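Local coordinates for protein phosphoglycerate oxidoreductase (Rhizobium etli, PDB 4HY3) that probably binds NAD and may reduce hydroxypyruvate or glyoxylate, as expected of a D-2-hydroxyacid dehydrogenase, at residues Tyr113-Leu116 with Phe117-Ile121; Ala152-Ala155 with Phe156-Thr160; Ser289-Tyr292 with Pro293-Leu297. One frame throughout, in Å; residues are numbered along the deposited sequence.

How the contacts relate
From the N terminus the three contacts follow in series, and none nests in or crosses another. Each closes a local turn in one continuous stretch. Contact 1 (113-121) belongs to the short helix between strands 99-101 and 122-125, neighbours in the mixed six-stranded sheet. Contact 2 (152-160) closes the end of helix 151-158. Its centre is about 60 Å from that of contact 1, on the opposite side of the chain's centre. Contact 3 (289-297) shapes the loop leaving strand 286-289 of the seven-stranded parallel sheet. Contacts 2 and 3 lie about 26 Å apart between centres and do not touch. Both pack on the third subunit, whereas contact 1 meets the second.

Contact 1: Tyr113-Leu116 with Phe117-Ile121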
ATOM      1  N   TYR A 113      22.727  -4.117 -35.485  1.00 59.21           N
ATOM      2  CA  TYR A 113      22.165  -4.755 -34.308  1.00 58.33           C
ATOM      3  C   TYR A 113      22.314  -6.268 -34.324  1.00 58.67           C
ATOM      4  O   TYR A 113      22.509  -6.857 -33.281  1.00 58.59           O
ATOM      5  CB  TYR A 113      20.697  -4.403 -34.148  1.00 55.25           C
ATOM      6  CG  TYR A 113      20.459  -3.012 -33.647  1.00 54.43           C
ATOM      7  CD1 TYR A 113      20.526  -2.720 -32.292  1.00 54.90           C
ATOM      8  CD2 TYR A 113      20.130  -1.986 -34.528  1.00 58.39           C
ATOM      9  CE1 TYR A 113      20.276  -1.434 -31.817  1.00 58.97           C
ATOM     10  CE2 TYR A 113      19.891  -0.691 -34.075  1.00 61.24           C
ATOM     11  CZ  TYR A 113      19.968  -0.417 -32.718  1.00 60.12           C
ATOM     12  OH  TYR A 113      19.718   0.857 -32.265  1.00 59.41           O
ATOM     13  N   GLU A 114      22.215  -6.890 -35.501  1.00 61.17           N
ATOM     14  CA  GLU A 114      22.343  -8.343 -35.622  1.00 55.30           C
ATOM     15  C   GLU A 114      23.661  -8.852 -34.996  1.00 51.57           C
ATOM     16  O   GLU A 114      23.661  -9.771 -34.166  1.00 48.77           O
ATOM     17  CB  GLU A 114      22.140  -8.801 -37.079  1.00 57.93           C
ATOM     18  CG  GLU A 114      23.122  -8.239 -38.101  1.00 67.84           C
ATOM     19  CD  GLU A 114      22.769  -6.836 -38.600  1.00 75.39           C
ATOM     20  OE1 GLU A 114      21.750  -6.256 -38.140  1.00 71.64           O
ATOM     21  OE2 GLU A 114      23.516  -6.313 -39.467  1.00 73.84           O
ATOM     22  N   VAL A 115      24.773  -8.210 -35.342  1.00 48.65           N
ATOM     23  CA  VAL A 115      26.076  -8.573 -34.770  1.00 44.62           C
ATOM     24  C   VAL A 115      26.162  -8.262 -33.281  1.00 40.68           C
ATOM     25  O   VAL A 115      26.766  -9.020 -32.520  1.00 39.98           O
ATOM     26  CB  VAL A 115      27.260  -7.991 -35.596  1.00 45.85           C
ATOM     27  CG1 VAL A 115      26.758  -6.982 -36.621  1.00 43.04           C
ATOM     28  CG2 VAL A 115      28.377  -7.424 -34.715  1.00 45.23           C
ATOM     29  N   LEU A 116      25.544  -7.166 -32.855  1.00 39.24           N
ATOM     30  CA  LEU A 116      25.414  -6.942 -31.429  1.00 39.38           C
ATOM     31  C   LEU A 116      24.201  -7.701 -31.109  1.00 42.36           C
ATOM     32  O   LEU A 116      23.125  -7.113 -31.085  1.00 49.06           O
ATOM     33  CB  LEU A 116      25.077  -5.502 -31.051  1.00 35.42           C
ATOM     34  CG  LEU A 116      25.559  -4.232 -31.698  1.00 32.73           C
ATOM     35  CD1 LEU A 116      24.438  -3.264 -31.432  1.00 31.06           C
ATOM     36  CD2 LEU A 116      26.863  -3.787 -31.078  1.00 31.15           C
ATOM     37  N   PHE A 117      24.359  -8.998 -30.904  1.00 43.82           N
ATOM     38  CA  PHE A 117      23.296  -9.913 -30.448  1.00 44.03           C
ATOM     39  C   PHE A 117      23.978 -11.246 -30.556  1.00 45.93           C
ATOM     40  O   PHE A 117      24.091 -11.963 -29.565  1.00 47.93           O
ATOM     41  CB  PHE A 117      22.012  -9.882 -31.294  1.00 39.72           C
ATOM     42  CG  PHE A 117      20.905  -9.031 -30.719  1.00 36.20           C
ATOM     43  CD1 PHE A 117      20.584  -9.083 -29.369  1.00 38.86           C
ATOM     44  CD2 PHE A 117      20.157  -8.184 -31.549  1.00 38.74           C
ATOM     45  CE1 PHE A 117      19.554  -8.284 -28.854  1.00 40.26           C
ATOM     46  CE2 PHE A 117      19.135  -7.375 -31.047  1.00 36.83           C
ATOM     47  CZ  PHE A 117      18.834  -7.427 -29.702  1.00 38.45           C
ATOM     48  N   GLN A 118      24.454 -11.543 -31.764  1.00 45.58           N
ATOM     49  CA  GLN A 118      25.512 -12.511 -31.979  1.00 48.87           C
ATOM     50  C   GLN A 118      26.532 -12.454 -30.843  1.00 46.15           C
ATOM     51  O   GLN A 118      26.780 -13.456 -30.175  1.00 44.86           O
ATOM     52  CB  GLN A 118      26.228 -12.188 -33.291  1.00 59.38           C
ATOM     53  CG  GLN A 118      27.430 -13.075 -33.606  1.00 66.74           C
ATOM     54  CD  GLN A 118      27.016 -14.399 -34.205  1.00 74.07           C
ATOM     55  OE1 GLN A 118      26.230 -14.448 -35.161  1.00 78.78           O
ATOM     56  NE2 GLN A 118      27.536 -15.486 -33.644  1.00 77.32           N
ATOM     57  N   ARG A 119      27.106 -11.271 -30.628  1.00 44.39           N
ATOM     58  CA  ARG A 119      28.203 -11.084 -29.674  1.00 41.81           C
ATOM     59  C   ARG A 119      27.817 -11.079 -28.194  1.00 40.22           C
ATOM     60  O   ARG A 119      28.666 -11.348 -27.326  1.00 36.48           O
ATOM     61  CB  ARG A 119      28.967  -9.823 -30.029  1.00 41.48           C
ATOM     62  CG  ARG A 119      29.907 -10.026 -31.197  1.00 39.83           C
ATOM     63  CD  ARG A 119      30.347  -8.692 -31.728  1.00 41.13           C
ATOM     64  NE  ARG A 119      31.703  -8.311 -31.326  1.00 42.04           N
ATOM     65  CZ  ARG A 119      32.009  -7.515 -30.311  1.00 42.68           C
ATOM     66  NH1 ARG A 119      31.070  -7.029 -29.520  1.00 50.89           N
ATOM     67  NH2 ARG A 119      33.266  -7.214 -30.069  1.00 42.81           N
ATOM     68  N   GLY A 120      26.538 -10.781 -27.927  1.00 41.39           N
ATOM     69  CA  GLY A 120      25.977 -10.716 -26.561  1.00 38.22           C
ATOM     70  C   GLY A 120      25.964  -9.297 -26.006  1.00 38.41           C
ATOM     71  O   GLY A 120      26.007  -9.108 -24.784  1.00 38.89           O
ATOM     72  N   ILE A 121      25.908  -8.309 -26.908  1.00 34.95           N
ATOM     73  CA  ILE A 121      26.132  -6.922 -26.561  1.00 32.75           C
ATOM     74  C   ILE A 121      24.769  -6.308 -26.315  1.00 34.23           C
ATOM     75  O   ILE A 121      23.977  -6.209 -27.249  1.00 38.24           O
ATOM     76  CB  ILE A 121      26.844  -6.151 -27.699  1.00 33.24           C
ATOM     77  CG1 ILE A 121      28.179  -6.777 -28.058  1.00 35.48           C
ATOM     78  CG2 ILE A 121      27.120  -4.704 -27.341  1.00 32.17           C
ATOM     79  CD1 ILE A 121      28.983  -7.237 -26.874  1.00 38.41           C
TER
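Phe117 N sends its N-H back to Val115 O at 2.9 Å. The bond is weak, and Leu116 is the centre of this inverse gamma turn. The Phe117 ring lies obliquely to Glu114 O, with Phe117 CB 3.3 Å from that oxygen. An alanine here removes the ring, and a gap would probably open beside Glu114 O. Gln118 N donates to Glu114 O at 3.1 Å, nearly straight at 165°. Arg119 N reaches Val115 O at 3.0 Å. These are the two i to i+4 bonds of the short, irregular helix 115-118, which lies in a beta-alpha-beta unit with strands 99-101 and 122-125. The Arg119 side chain runs alongside Val115 in the same direction, Arg119 CD 3.8 Å from Val115 CG2. It bends at chi3 (103°), and NH2 bonds Met94 O. Gly120 leaves the helix with positive phi, where a CB would press on the preceding carbonyl oxygen. Ile121 then meets Leu116 at an oblique crossing. Ile121 CB and Leu116 CB are 3.8 Å apart. Ile121 CG2 sits 3.9 Å from Leu116 CD2. Leu91 and Val123 also pack on Leu116.

Contact 2: Ala152-Ala155 with Phe156-Thr160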
ATOM      1  N   ALA A 152     -10.940  28.570 -12.033  1.00 59.76           N
ATOM      2  CA  ALA A 152     -11.134  29.164 -10.695  1.00 61.26           C
ATOM      3  C   ALA A 152     -10.066  30.192 -10.320  1.00 62.73           C
ATOM      4  O   ALA A 152     -10.306  31.038  -9.457  1.00 60.26           O
ATOM      5  CB  ALA A 152     -11.241  28.091  -9.609  1.00 58.37           C
ATOM      6  N   ASP A 153      -8.894  30.110 -10.953  1.00 65.57           N
ATOM      7  CA  ASP A 153      -7.804  31.042 -10.659  1.00 66.70           C
ATOM      8  C   ASP A 153      -7.908  32.288 -11.517  1.00 69.17           C
ATOM      9  O   ASP A 153      -7.654  33.389 -11.025  1.00 66.89           O
ATOM     10  CB  ASP A 153      -6.426  30.398 -10.850  1.00 69.46           C
ATOM     11  CG  ASP A 153      -5.273  31.306 -10.382  1.00 71.66           C
ATOM     12  OD1 ASP A 153      -5.264  31.702  -9.194  1.00 72.94           O
ATOM     13  OD2 ASP A 153      -4.366  31.610 -11.195  1.00 72.50           O
ATOM     14  N   ILE A 154      -8.258  32.107 -12.795  1.00 69.96           N
ATOM     15  CA  ILE A 154      -8.420  33.232 -13.733  1.00 68.19           C
ATOM     16  C   ILE A 154      -9.638  34.078 -13.372  1.00 67.03           C
ATOM     17  O   ILE A 154      -9.580  35.304 -13.463  1.00 65.22           O
ATOM     18  CB  ILE A 154      -8.483  32.771 -15.213  1.00 71.77           C
ATOM     19  CG1 ILE A 154      -7.111  32.262 -15.685  1.00 68.85           C
ATOM     20  CG2 ILE A 154      -8.956  33.900 -16.124  1.00 68.45           C
ATOM     21  CD1 ILE A 154      -7.181  31.287 -16.841  1.00 63.18           C
ATOM     22  N   ALA A 155     -10.719  33.423 -12.935  1.00 70.16           N
ATOM     23  CA  ALA A 155     -11.972  34.108 -12.582  1.00 71.66           C
ATOM     24  C   ALA A 155     -11.762  35.046 -11.396  1.00 76.70           C
ATOM     25  O   ALA A 155     -12.066  36.234 -11.475  1.00 86.59           O
ATOM     26  CB  ALA A 155     -13.079  33.104 -12.293  1.00 68.84           C
ATOM     27  N   PHE A 156     -11.236  34.482 -10.312  1.00 73.47           N
ATOM     28  CA  PHE A 156     -10.738  35.188  -9.123  1.00 68.07           C
ATOM     29  C   PHE A 156      -9.679  36.242  -9.501  1.00 66.70           C
ATOM     30  O   PHE A 156      -9.678  37.349  -8.955  1.00 67.51           O
ATOM     31  CB  PHE A 156     -10.131  34.106  -8.208  1.00 65.74           C
ATOM     32  CG  PHE A 156      -9.886  34.509  -6.775  1.00 62.54           C
ATOM     33  CD1 PHE A 156     -10.398  33.724  -5.740  1.00 62.96           C
ATOM     34  CD2 PHE A 156      -9.075  35.596  -6.440  1.00 64.15           C
ATOM     35  CE1 PHE A 156     -10.149  34.042  -4.406  1.00 62.33           C
ATOM     36  CE2 PHE A 156      -8.822  35.918  -5.105  1.00 61.88           C
ATOM     37  CZ  PHE A 156      -9.360  35.139  -4.087  1.00 59.73           C
ATOM     38  N   GLN A 157      -8.797  35.900 -10.443  1.00 63.98           N
ATOM     39  CA  GLN A 157      -7.684  36.774 -10.824  1.00 70.52           C
ATOM     40  C   GLN A 157      -8.205  38.107 -11.333  1.00 73.48           C
ATOM     41  O   GLN A 157      -7.787  39.165 -10.854  1.00 70.99           O
ATOM     42  CB  GLN A 157      -6.785  36.119 -11.886  1.00 67.94           C
ATOM     43  CG  GLN A 157      -5.303  36.407 -11.716  1.00 66.97           C
ATOM     44  CD  GLN A 157      -4.536  36.401 -13.027  1.00 73.21           C
ATOM     45  OE1 GLN A 157      -4.568  35.427 -13.780  1.00 75.12           O
ATOM     46  NE2 GLN A 157      -3.822  37.494 -13.300  1.00 72.02           N
ATOM     47  N   GLU A 158      -9.127  38.032 -12.295  1.00 77.71           N
ATOM     48  CA  GLU A 158      -9.736  39.208 -12.924  1.00 78.58           C
ATOM     49  C   GLU A 158     -10.936  39.740 -12.109  1.00 79.24           C
ATOM     50  O   GLU A 158     -11.112  40.951 -11.994  1.00 80.42           O
ATOM     51  CB  GLU A 158     -10.104  38.911 -14.387  1.00 73.84           C
ATOM     52  CG  GLU A 158     -11.180  37.843 -14.553  1.00 74.00           C
ATOM     53  CD  GLU A 158     -11.177  37.167 -15.913  1.00 75.76           C
ATOM     54  OE1 GLU A 158     -12.166  36.451 -16.192  1.00 75.82           O
ATOM     55  OE2 GLU A 158     -10.202  37.331 -16.693  1.00 71.90           O
ATOM     56  N   GLY A 159     -11.744  38.838 -11.550  1.00 79.37           N
ATOM     57  CA  GLY A 159     -12.757  39.194 -10.549  1.00 77.31           C
ATOM     58  C   GLY A 159     -14.176  38.739 -10.839  1.00 79.43           C
ATOM     59  O   GLY A 159     -15.064  39.573 -10.959  1.00 84.85           O
ATOM     60  N   THR A 160     -14.400  37.425 -10.947  1.00 79.63           N
ATOM     61  CA  THR A 160     -15.749  36.866 -11.215  1.00 81.15           C
ATOM     62  C   THR A 160     -16.054  35.582 -10.418  1.00 78.47           C
ATOM     63  O   THR A 160     -16.410  34.549 -10.987  1.00 79.89           O
ATOM     64  CB  THR A 160     -15.996  36.587 -12.722  1.00 83.02           C
ATOM     65  OG1 THR A 160     -15.177  35.494 -13.157  1.00 90.15           O
ATOM     66  CG2 THR A 160     -15.733  37.825 -13.594  1.00 84.24           C
TER
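Ala155 O takes two backbone N-H groups as helix 151-158 ends: Gly159 N at 2.6 Å and Thr160 N at 2.7 Å. The Gly159 donor is tilted a little from the carbonyl plane. The Thr160 donor stands well above it. Gly159 has positive phi, where a side chain would jam against the carbonyl oxygen of Glu158. Just before this, Glu158 N bonds Ile154 O at 3.0 Å, and Gln157 N bonds Asp153 O at 2.8 Å with a more bent N-H.

The Thr160 hydroxyl lies over Ala155, with Thr160 OG1 3.3 Å from Ala155 CB. Glu158 sets CG between its backbone N and carbonyl carbon (chi1 65°), which turns the extended chain back past Ile154 O. Its carboxylate ends beside the gamma methyl of Ile154, Glu158 OE2 3.7 Å from Ile154 CG2, and the two side chains meet at a slant. Gln157 rests CB on Asp153 O. Phe156 CB sits 3.3 Å from Ala152 O. Its CG stands opposite the backbone N (chi1 -164°), which carries the ring off the preceding turn toward the third subunit.

There the ring meets Tyr292 of that subunit, the planes at about 40°. Asp153 OD1, on a buried residue, forms a salt bridge with Arg311 of the third subunit, and Ile154 packs on its own counterpart there. This is consistent with the dimerisation arm by which relatives embrace the partner subunit. The short helix follows helix 131-147 and precedes strand 178-182, far from the chain's centre.

Contact 3: Ser289-Tyr292 with Pro293-Leu297; sequences SDVY and PEEPL
Glu295 folds back on Tyr292 and takes its backbone N-H. From CB, which points toward 289-292, the side chain places CG beside its own backbone N (chi1 -65°) and then runs extended. Glu295 CG passes Tyr292 O at 3.8 Å and lies a little farther from Tyr292 CB. Glu295 CD comes to 3.9 Å from Tyr292 N. At the tip, Glu295 OE2 accepts the N-H of Tyr292 N at 2.9 Å, with an angle of 154°. The donor comes from the anti side of the carboxylate and stands 23° out of its plane. CG2 of Val291 lies close by the same oxygen, the two side chains crossing at a slant. The loop leaves strand 286-289 of the Rossmann-type sheet and leads toward strand 309-311. Its sequence SDVYPEEPL resembles the D-V-F-x-x-E-P-L signature of D-2-hydroxyacid dehydrogenases. At its start Ser289 OG donates to Val291 O, in the carbonyl plane on a lone pair. Asp290 turns its carboxylate to the backbone N of Arg315 and Ala316. Pro293 CD meets the Tyr292 ring at its edge, near the ring plane. Leu297 crosses Tyr292 at about a right angle: Leu297 CD1 is 4.0 Å from Tyr292 CB, and Leu297 CD2 is 4.1 Å from Tyr292 CD1. The peptide before Pro296 is cis. Trp163 of the third subunit packs on Tyr292, Glu295 and Pro296.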
ATOM      1  N   SER A 289      -4.217  18.432 -22.896  1.00 37.21           N
ATOM      2  CA  SER A 289      -3.134  17.715 -23.531  1.00 39.02           C
ATOM      3  C   SER A 289      -1.819  18.440 -23.280  1.00 37.07           C
ATOM      4  O   SER A 289      -1.824  19.648 -23.012  1.00 34.08           O
ATOM      5  CB  SER A 289      -3.360  17.589 -25.039  1.00 41.66           C
ATOM      6  OG  SER A 289      -2.225  16.985 -25.661  1.00 46.76           O
ATOM      7  N   ASP A 290      -0.718  17.686 -23.388  1.00 35.16           N
ATOM      8  CA  ASP A 290       0.639  18.224 -23.366  1.00 34.88           C
ATOM      9  C   ASP A 290       1.282  18.127 -24.726  1.00 33.98           C
ATOM     10  O   ASP A 290       2.360  18.654 -24.951  1.00 33.64           O
ATOM     11  CB  ASP A 290       1.529  17.504 -22.338  1.00 35.13           C
ATOM     12  CG  ASP A 290       2.835  18.257 -22.073  1.00 35.25           C
ATOM     13  OD1 ASP A 290       2.810  19.431 -21.606  1.00 33.69           O
ATOM     14  OD2 ASP A 290       3.894  17.680 -22.362  1.00 34.73           O
ATOM     15  N   VAL A 291       0.623  17.446 -25.643  1.00 36.73           N
ATOM     16  CA  VAL A 291       1.188  17.284 -26.968  1.00 41.20           C
ATOM     17  C   VAL A 291       0.184  17.785 -28.009  1.00 40.56           C
ATOM     18  O   VAL A 291      -1.017  17.828 -27.750  1.00 39.82           O
ATOM     19  CB  VAL A 291       1.658  15.826 -27.186  1.00 43.88           C
ATOM     20  CG1 VAL A 291       0.460  14.884 -27.243  1.00 46.64           C
ATOM     21  CG2 VAL A 291       2.552  15.697 -28.427  1.00 48.96           C
ATOM     22  N   TYR A 292       0.685  18.214 -29.161  1.00 41.76           N
ATOM     23  CA  TYR A 292      -0.143  18.898 -30.159  1.00 45.14           C
ATOM     24  C   TYR A 292       0.242  18.462 -31.566  1.00 50.15           C
ATOM     25  O   TYR A 292       1.365  18.000 -31.769  1.00 53.32           O
ATOM     26  CB  TYR A 292      -0.024  20.414 -29.992  1.00 42.33           C
ATOM     27  CG  TYR A 292      -0.620  20.834 -28.701  1.00 41.74           C
ATOM     28  CD1 TYR A 292      -1.962  21.139 -28.610  1.00 43.16           C
ATOM     29  CD2 TYR A 292       0.142  20.868 -27.544  1.00 43.13           C
ATOM     30  CE1 TYR A 292      -2.533  21.492 -27.396  1.00 43.46           C
ATOM     31  CE2 TYR A 292      -0.418  21.209 -26.332  1.00 42.27           C
ATOM     32  CZ  TYR A 292      -1.754  21.511 -26.272  1.00 42.07           C
ATOM     33  OH  TYR A 292      -2.306  21.851 -25.081  1.00 46.73           O
ATOM     34  N   PRO A 293      -0.681  18.603 -32.538  1.00 52.60           N
ATOM     35  CA  PRO A 293      -0.414  18.088 -33.883  1.00 53.61           C
ATOM     36  C   PRO A 293       0.780  18.767 -34.532  1.00 56.87           C
ATOM     37  O   PRO A 293       1.412  18.178 -35.410  1.00 64.10           O
ATOM     38  CB  PRO A 293      -1.693  18.409 -34.655  1.00 53.23           C
ATOM     39  CG  PRO A 293      -2.287  19.575 -33.937  1.00 59.81           C
ATOM     40  CD  PRO A 293      -1.922  19.401 -32.487  1.00 56.71           C
ATOM     41  N   GLU A 294       1.092  19.986 -34.094  1.00 56.28           N
ATOM     42  CA  GLU A 294       2.291  20.690 -34.551  1.00 60.02           C
ATOM     43  C   GLU A 294       2.961  21.490 -33.406  1.00 59.77           C
ATOM     44  O   GLU A 294       2.277  22.148 -32.602  1.00 56.96           O
ATOM     45  CB  GLU A 294       1.948  21.582 -35.738  1.00 60.58           C
ATOM     46  CG  GLU A 294       3.157  22.081 -36.504  1.00 65.90           C
ATOM     47  CD  GLU A 294       2.830  23.299 -37.346  1.00 70.49           C
ATOM     48  OE1 GLU A 294       1.636  23.499 -37.679  1.00 66.26           O
ATOM     49  OE2 GLU A 294       3.771  24.056 -37.672  1.00 71.60           O
ATOM     50  N   GLU A 295       4.291  21.417 -33.323  1.00 55.32           N
ATOM     51  CA  GLU A 295       5.005  21.986 -32.178  1.00 51.77           C
ATOM     52  C   GLU A 295       6.261  22.695 -32.582  1.00 50.63           C
ATOM     53  O   GLU A 295       7.217  22.042 -32.988  1.00 48.24           O
ATOM     54  CB  GLU A 295       5.352  20.916 -31.155  1.00 52.56           C
ATOM     55  CG  GLU A 295       4.137  20.280 -30.509  1.00 51.15           C
ATOM     56  CD  GLU A 295       4.470  18.980 -29.839  1.00 50.02           C
ATOM     57  OE1 GLU A 295       5.615  18.505 -30.030  1.00 53.77           O
ATOM     58  OE2 GLU A 295       3.594  18.442 -29.128  1.00 46.74           O
ATOM     59  N   PRO A 296       6.279  24.032 -32.409  1.00 52.93           N
ATOM     60  CA  PRO A 296       5.191  24.736 -31.707  1.00 51.96           C
ATOM     61  C   PRO A 296       3.976  24.997 -32.596  1.00 53.57           C
ATOM     62  O   PRO A 296       4.080  24.955 -33.817  1.00 55.86           O
ATOM     63  CB  PRO A 296       5.845  26.045 -31.265  1.00 50.75           C
ATOM     64  CG  PRO A 296       6.946  26.281 -32.258  1.00 52.68           C
ATOM     65  CD  PRO A 296       7.326  24.959 -32.882  1.00 52.49           C
ATOM     66  N   LEU A 297       2.834  25.237 -31.964  1.00 55.40           N
ATOM     67  CA  LEU A 297       1.571  25.488 -32.636  1.00 58.35           C
ATOM     68  C   LEU A 297       1.565  26.925 -33.167  1.00 68.83           C
ATOM     69  O   LEU A 297       2.066  27.824 -32.489  1.00 75.19           O
ATOM     70  CB  LEU A 297       0.453  25.307 -31.607  1.00 55.42           C
ATOM     71  CG  LEU A 297      -0.921  24.735 -31.977  1.00 52.97           C
ATOM     72  CD1 LEU A 297      -0.867  23.359 -32.635  1.00 52.59           C
ATOM     73  CD2 LEU A 297      -1.804  24.688 -30.745  1.00 49.05           C
TER